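Local coordinates for protein DNA-(apurinic or apyrimidinic site) lyase (Xenopus laevis, PDB 6WCD) that incises DNA weakly at abasic sites and degrades strands in the 3'-to-5' direction as a metal-dependent nuclease in base excision repair, at residues A[104-118]-A[152-164]. Numbering follows the deposited sequence. Where two conformers were deposited one is given.
With BU1 (1,4-butanediol), chain G.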
loop_
_atom_site.group_PDB
_atom_site.type_symbol
_atom_site.label_atom_id
_atom_site.label_comp_id
_atom_site.label_asym_id
_atom_site.label_seq_id
_atom_site.Cartn_x
_atom_site.Cartn_y
_atom_site.Cartn_z
ATOM N N GLN A 104 17.591 8.972 -14.048
ATOM C CA GLN A 104 18.310 7.697 -14.042
ATOM C C GLN A 104 17.511 6.554 -14.642
ATOM O O GLN A 104 18.060 5.467 -14.800
ATOM C CB GLN A 104 18.661 7.279 -12.611
ATOM C CG GLN A 104 19.525 8.232 -11.835
ATOM C CD GLN A 104 19.169 8.232 -10.356
ATOM O OE1 GLN A 104 18.052 7.873 -9.974
ATOM N NE2 GLN A 104 20.118 8.630 -9.519
ATOM N N PHE A 105 16.239 6.755 -14.960
ATOM C CA PHE A 105 15.390 5.720 -15.551
ATOM C C PHE A 105 15.015 6.020 -17.013
ATOM O O PHE A 105 14.385 7.054 -17.299
ATOM C CB PHE A 105 14.064 5.614 -14.770
ATOM C CG PHE A 105 14.192 5.332 -13.296
ATOM C CD1 PHE A 105 14.421 6.326 -12.390
ATOM C CD2 PHE A 105 13.934 4.036 -12.806
ATOM C CE1 PHE A 105 14.465 6.050 -11.008
ATOM C CE2 PHE A 105 14.018 3.762 -11.475
ATOM C CZ PHE A 105 14.259 4.744 -10.574
ATOM N N LEU A 106 15.256 5.064 -17.919
ATOM C CA LEU A 106 14.651 5.143 -19.249
ATOM C C LEU A 106 13.134 5.149 -19.134
ATOM O O LEU A 106 12.573 4.523 -18.248
ATOM C CB LEU A 106 15.046 3.927 -20.115
ATOM C CG LEU A 106 16.463 3.519 -20.507
ATOM C CD1 LEU A 106 16.474 2.131 -21.188
ATOM C CD2 LEU A 106 17.055 4.498 -21.447
ATOM N N GLU A 107 12.444 5.808 -20.076
ATOM C CA GLU A 107 10.988 5.721 -20.110
ATOM C C GLU A 107 10.513 4.290 -20.213
ATOM O O GLU A 107 9.503 3.920 -19.597
ATOM C CB GLU A 107 10.401 6.456 -21.309
ATOM C CG GLU A 107 10.922 7.786 -21.565
ATOM C CD GLU A 107 10.519 8.219 -22.926
ATOM O OE1 GLU A 107 9.346 8.003 -23.341
ATOM O OE2 GLU A 107 11.412 8.722 -23.587
ATOM N N GLU A 108 11.187 3.477 -21.019
ATOM C CA GLU A 108 10.693 2.117 -21.130
ATOM C C GLU A 108 10.861 1.382 -19.808
ATOM O O GLU A 108 10.039 0.534 -19.472
ATOM C CB GLU A 108 11.355 1.385 -22.244
ATOM C CG GLU A 108 11.073 2.130 -23.497
ATOM C CD GLU A 108 11.113 1.262 -24.667
ATOM O OE1 GLU A 108 11.702 0.164 -24.543
ATOM O OE2 GLU A 108 10.522 1.681 -25.686
ATOM N N GLU A 109 11.878 1.739 -19.029
ATOM C CA GLU A 109 11.953 1.153 -17.686
ATOM C C GLU A 109 10.820 1.651 -16.793
ATOM O O GLU A 109 10.258 0.903 -15.961
ATOM C CB GLU A 109 13.310 1.453 -17.063
ATOM C CG GLU A 109 13.471 0.684 -15.755
ATOM C CD GLU A 109 14.711 1.070 -14.992
ATOM O OE1 GLU A 109 15.456 1.981 -15.401
ATOM O OE2 GLU A 109 14.855 0.466 -13.891
ATOM N N LEU A 110 10.469 2.947 -16.867
ATOM C CA LEU A 110 9.340 3.410 -16.108
ATOM C C LEU A 110 8.064 2.644 -16.466
ATOM O O LEU A 110 7.260 2.310 -15.582
ATOM C CB LEU A 110 9.123 4.907 -16.313
ATOM C CG LEU A 110 10.256 5.784 -15.762
ATOM C CD1 LEU A 110 9.931 7.242 -16.094
ATOM C CD2 LEU A 110 10.478 5.620 -14.254
ATOM N N GLN A 111 7.863 2.363 -17.755
ATOM C CA GLN A 111 6.665 1.620 -18.119
ATOM C C GLN A 111 6.697 0.241 -17.486
ATOM O O GLN A 111 5.698 -0.239 -16.947
ATOM C CB GLN A 111 6.542 1.503 -19.647
ATOM C CG GLN A 111 5.265 0.808 -20.087
ATOM C CD GLN A 111 4.701 1.376 -21.377
ATOM O OE1 GLN A 111 5.329 2.213 -22.032
ATOM N NE2 GLN A 111 3.506 0.926 -21.746
ATOM N N SER A 112 7.857 -0.390 -17.523
ATOM C CA SER A 112 7.971 -1.731 -16.953
ATOM C C SER A 112 7.715 -1.743 -15.472
ATOM O O SER A 112 7.091 -2.676 -14.957
ATOM C CB SER A 112 9.346 -2.298 -17.202
ATOM O OG SER A 112 9.530 -2.517 -18.573
ATOM N N LEU A 113 8.199 -0.715 -14.756
ATOM C CA LEU A 113 8.017 -0.651 -13.317
ATOM C C LEU A 113 6.587 -0.363 -12.942
ATOM O O LEU A 113 6.179 -0.674 -11.820
ATOM C CB LEU A 113 8.968 0.406 -12.733
ATOM C CG LEU A 113 10.427 0.066 -12.743
ATOM C CD1 LEU A 113 11.331 1.251 -12.532
ATOM C CD2 LEU A 113 10.686 -1.043 -11.681
ATOM N N ASP A 114 5.798 0.276 -13.828
ATOM C CA ASP A 114 4.435 0.647 -13.530
ATOM C C ASP A 114 3.360 -0.246 -14.149
ATOM O O ASP A 114 2.194 -0.135 -13.758
ATOM C CB ASP A 114 4.180 2.100 -13.972
ATOM C CG ASP A 114 4.371 3.070 -12.853
ATOM O OD1 ASP A 114 4.616 2.652 -11.691
ATOM O OD2 ASP A 114 4.231 4.284 -13.150
ATOM N N GLN A 115 3.730 -1.222 -14.977
ATOM C CA GLN A 115 2.720 -1.987 -15.694
ATOM C C GLN A 115 2.255 -3.246 -14.973
ATOM O O GLN A 115 1.524 -4.039 -15.574
ATOM C CB GLN A 115 3.244 -2.373 -17.084
ATOM C CG GLN A 115 4.343 -3.372 -17.046
ATOM C CD GLN A 115 4.868 -3.752 -18.423
ATOM O OE1 GLN A 115 4.430 -3.222 -19.454
ATOM N NE2 GLN A 115 5.839 -4.657 -18.449
ATOM N N GLU A 116 2.690 -3.502 -13.755
ATOM C CA GLU A 116 2.326 -4.731 -13.069
ATOM C C GLU A 116 1.293 -4.518 -11.960
ATOM O O GLU A 116 1.060 -5.413 -11.147
ATOM C CB GLU A 116 3.573 -5.412 -12.485
ATOM C CG GLU A 116 4.536 -5.866 -13.553
ATOM C CD GLU A 116 5.711 -6.717 -13.052
ATOM O OE1 GLU A 116 5.808 -7.060 -11.828
ATOM O OE2 GLU A 116 6.588 -7.032 -13.924
ATOM N N GLY A 117 0.633 -3.379 -11.953
ATOM C CA GLY A 117 -0.433 -3.165 -10.978
ATOM C C GLY A 117 0.046 -3.113 -9.546
ATOM O O GLY A 117 -0.578 -3.699 -8.657
ATOM N N ARG A 118 1.172 -2.457 -9.304
ATOM C CA ARG A 118 1.789 -2.492 -7.990
ATOM C C ARG A 118 1.680 -1.228 -7.162
ATOM O O ARG A 118 2.182 -1.190 -6.037
ATOM C CB ARG A 118 3.280 -2.818 -8.159
ATOM C CG ARG A 118 3.508 -4.220 -8.710
ATOM C CD ARG A 118 5.001 -4.577 -8.787
ATOM N NE ARG A 118 5.119 -5.933 -9.273
ATOM C CZ ARG A 118 4.878 -7.024 -8.571
ATOM N NH1 ARG A 118 4.906 -8.208 -9.137
ATOM N NH2 ARG A 118 4.661 -6.930 -7.275
ATOM N N GLU A 152 16.951 -11.040 -13.415
ATOM C CA GLU A 152 16.546 -9.641 -13.660
ATOM C C GLU A 152 15.513 -9.143 -12.673
ATOM O O GLU A 152 15.313 -7.915 -12.506
ATOM C CB GLU A 152 16.006 -9.517 -15.095
ATOM C CG GLU A 152 14.683 -10.200 -15.356
ATOM C CD GLU A 152 14.770 -11.679 -15.736
ATOM O OE1 GLU A 152 15.830 -12.318 -15.600
ATOM O OE2 GLU A 152 13.724 -12.208 -16.181
ATOM N N ARG A 153 14.774 -10.032 -11.948
ATOM C CA ARG A 153 13.754 -9.571 -11.065
ATOM C C ARG A 153 14.293 -8.987 -9.751
ATOM O O ARG A 153 13.638 -8.147 -9.168
ATOM C CB ARG A 153 12.757 -10.719 -10.750
ATOM C CG ARG A 153 12.024 -11.190 -11.987
ATOM C CD ARG A 153 11.134 -10.087 -12.613
ATOM N NE ARG A 153 10.026 -9.764 -11.712
ATOM C CZ ARG A 153 9.056 -8.879 -11.994
ATOM N NH1 ARG A 153 9.082 -8.229 -13.145
ATOM N NH2 ARG A 153 8.065 -8.677 -11.127
ATOM N N LYS A 154 15.539 -9.378 -9.376
ATOM C CA LYS A 154 16.150 -8.707 -8.234
ATOM C C LYS A 154 16.441 -7.243 -8.562
ATOM O O LYS A 154 16.179 -6.355 -7.764
ATOM C CB LYS A 154 17.416 -9.424 -7.803
ATOM C CG LYS A 154 18.011 -8.855 -6.532
ATOM C CD LYS A 154 19.365 -9.529 -6.235
ATOM C CE LYS A 154 20.054 -8.875 -5.043
ATOM N NZ LYS A 154 21.302 -9.583 -4.620
ATOM N N THR A 155 16.932 -7.017 -9.778
ATOM C CA THR A 155 17.167 -5.641 -10.220
ATOM C C THR A 155 15.871 -4.870 -10.305
ATOM O O THR A 155 15.767 -3.739 -9.814
ATOM C CB THR A 155 17.816 -5.665 -11.599
ATOM O OG1 THR A 155 19.006 -6.460 -11.574
ATOM C CG2 THR A 155 18.186 -4.267 -12.035
ATOM N N TYR A 156 14.831 -5.500 -10.848
ATOM C CA TYR A 156 13.517 -4.862 -10.901
ATOM C C TYR A 156 13.052 -4.415 -9.526
ATOM O O TYR A 156 12.547 -3.325 -9.346
ATOM C CB TYR A 156 12.535 -5.857 -11.566
ATOM C CG TYR A 156 11.127 -5.392 -11.793
ATOM C CD1 TYR A 156 10.804 -4.665 -12.912
ATOM C CD2 TYR A 156 10.120 -5.700 -10.924
ATOM C CE1 TYR A 156 9.514 -4.198 -13.115
ATOM C CE2 TYR A 156 8.807 -5.234 -11.113
ATOM C CZ TYR A 156 8.543 -4.524 -12.280
ATOM O OH TYR A 156 7.242 -4.054 -12.484
ATOM N N LYS A 157 13.210 -5.285 -8.518
ATOM C CA LYS A 157 12.752 -4.973 -7.179
ATOM C C LYS A 157 13.483 -3.738 -6.612
ATOM O O LYS A 157 12.850 -2.842 -6.022
ATOM C CB LYS A 157 12.972 -6.210 -6.282
ATOM C CG LYS A 157 12.495 -5.976 -4.841
ATOM C CD LYS A 157 12.827 -7.205 -3.968
ATOM C CE LYS A 157 12.181 -6.992 -2.585
ATOM N NZ LYS A 157 12.480 -8.097 -1.642
ATOM N N LEU A 158 14.813 -3.706 -6.794
ATOM C CA LEU A 158 15.600 -2.598 -6.241
ATOM C C LEU A 158 15.271 -1.299 -6.982
ATOM O O LEU A 158 15.183 -0.238 -6.362
ATOM C CB LEU A 158 17.080 -2.930 -6.291
ATOM C CG LEU A 158 17.456 -4.188 -5.475
ATOM C CD1 LEU A 158 18.901 -4.582 -5.712
ATOM C CD2 LEU A 158 17.252 -3.901 -4.005
ATOM N N ARG A 159 15.062 -1.394 -8.303
ATOM C CA ARG A 159 14.652 -0.203 -9.062
ATOM C C ARG A 159 13.273 0.274 -8.683
ATOM O O ARG A 159 13.028 1.480 -8.621
ATOM C CB ARG A 159 14.778 -0.496 -10.543
ATOM C CG ARG A 159 16.234 -0.741 -10.991
ATOM C CD ARG A 159 17.053 0.494 -10.910
ATOM N NE ARG A 159 16.771 1.330 -12.069
ATOM C CZ ARG A 159 17.481 2.388 -12.392
ATOM N NH1 ARG A 159 18.428 2.812 -11.569
ATOM N NH2 ARG A 159 17.242 3.009 -13.544
ATOM N N PHE A 160 12.359 -0.644 -8.344
ATOM C CA PHE A 160 11.043 -0.255 -7.850
ATOM C C PHE A 160 11.145 0.508 -6.543
ATOM O O PHE A 160 10.505 1.528 -6.374
ATOM C CB PHE A 160 10.172 -1.495 -7.702
ATOM C CG PHE A 160 8.745 -1.213 -7.394
ATOM C CD1 PHE A 160 8.294 -1.107 -6.089
ATOM C CD2 PHE A 160 7.825 -1.061 -8.412
ATOM C CE1 PHE A 160 6.934 -0.837 -5.821
ATOM C CE2 PHE A 160 6.476 -0.786 -8.144
ATOM C CZ PHE A 160 6.052 -0.685 -6.855
ATOM N N TYR A 161 11.983 0.018 -5.618
ATOM C CA TYR A 161 12.230 0.739 -4.388
ATOM C C TYR A 161 12.776 2.141 -4.651
ATOM O O TYR A 161 12.336 3.096 -4.001
ATOM C CB TYR A 161 13.236 -0.018 -3.554
ATOM C CG TYR A 161 12.759 -1.259 -2.836
ATOM C CD1 TYR A 161 11.453 -1.454 -2.485
ATOM C CD2 TYR A 161 13.688 -2.190 -2.408
ATOM C CE1 TYR A 161 11.073 -2.594 -1.749
ATOM C CE2 TYR A 161 13.309 -3.322 -1.658
ATOM C CZ TYR A 161 11.994 -3.490 -1.331
ATOM O OH TYR A 161 11.647 -4.628 -0.546
ATOM N N HIS A 162 13.697 2.268 -5.611
ATOM C CA HIS A 162 14.262 3.590 -5.874
ATOM C C HIS A 162 13.205 4.505 -6.471
ATOM O O HIS A 162 13.104 5.680 -6.084
ATOM C CB HIS A 162 15.455 3.432 -6.817
ATOM C CG HIS A 162 16.194 4.698 -7.092
ATOM N ND1 HIS A 162 16.678 5.514 -6.096
ATOM C CD2 HIS A 162 16.587 5.258 -8.263
ATOM C CE1 HIS A 162 17.306 6.546 -6.640
ATOM N NE2 HIS A 162 17.263 6.414 -7.953
ATOM N N LEU A 163 12.368 3.983 -7.345
ATOM C CA LEU A 163 11.268 4.802 -7.874
ATOM C C LEU A 163 10.270 5.204 -6.786
ATOM O O LEU A 163 9.775 6.349 -6.766
ATOM C CB LEU A 163 10.557 4.041 -9.003
ATOM C CG LEU A 163 9.393 4.760 -9.721
ATOM C CD1 LEU A 163 9.963 5.980 -10.388
ATOM C CD2 LEU A 163 8.771 3.786 -10.739
ATOM N N LEU A 164 9.907 4.285 -5.915
ATOM C CA LEU A 164 9.008 4.581 -4.805
ATOM C C LEU A 164 9.566 5.683 -3.931
ATOM O O LEU A 164 8.844 6.630 -3.596
ATOM C CB LEU A 164 8.794 3.303 -4.005
ATOM C CG LEU A 164 8.045 3.458 -2.679
ATOM C CD1 LEU A 164 6.641 4.010 -2.898
ATOM C CD2 LEU A 164 7.986 2.076 -2.018
HETATM C C1 BU1 G . 14.341 -8.902 0.736
HETATM C C2 BU1 G . 15.216 -7.709 0.321
HETATM C C3 BU1 G . 15.403 -7.611 -1.199
HETATM C C4 BU1 G . 16.886 -7.641 -1.589
HETATM O O5 BU1 G . 14.715 -9.341 2.023
HETATM O O6 BU1 G . 17.022 -8.392 -2.771
#
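Q104 meets helix 152-173 at two points: its side-chain OE1 accepts from H162 NE2 at 2.6 Å, with OE1 in the plane of the imidazole, and its backbone O takes R159 NH2 from above the carbonyl plane. R159 lies over one face of the F105 ring and L163 CD1 more distantly over the other. R159 CZ stands 4.2 Å from the F105 ring centroid, 28° off the normal, an off-centre cation-pi contact. E109 holds that guanidinium side-on: OE2 receives R159 NE and OE1 receives R159 NH2, each at 2.8 Å through a syn lone pair, the two groups nearly coplanar (10°). The R159 chain folds at chi2 (-68°) and chi3, turning its NE/NH2 edge to E109, and NH2 serves both E109 OE1 and Q104 O. S112 O accepts from Y156 OH (2.8 Å). Helices 107-114 and 152-164 cross nearly at right angles, and L113 is the knob among Y156, R159, F160 and L163; its CD2 lies over one face of the Y156 ring, 4.0 Å from the centroid. R153 NH1 sits over the other face. E116, extended beyond CG, receives R153 end-on, one nitrogen per oxygen (both 2.9 Å), while R118 NE and NH1 converge on OE1, which thus accepts three N-H groups. R153 NH2 and R118 NH1 lie 3.8 Å apart. A glutamine here, lacking the negative charge, would probably leave R153 and R118 without their shared counter-charge. R118 NH2 also bonds to the backbone O of Y142, an active-site residue by similarity. The contact thus joins two helices of the DNase I-like nuclease domain through an apolar centre flanked by two separate ionic groups, and the carboxylate of E116 probably draws both arginines together and balances their charge, close to Y142.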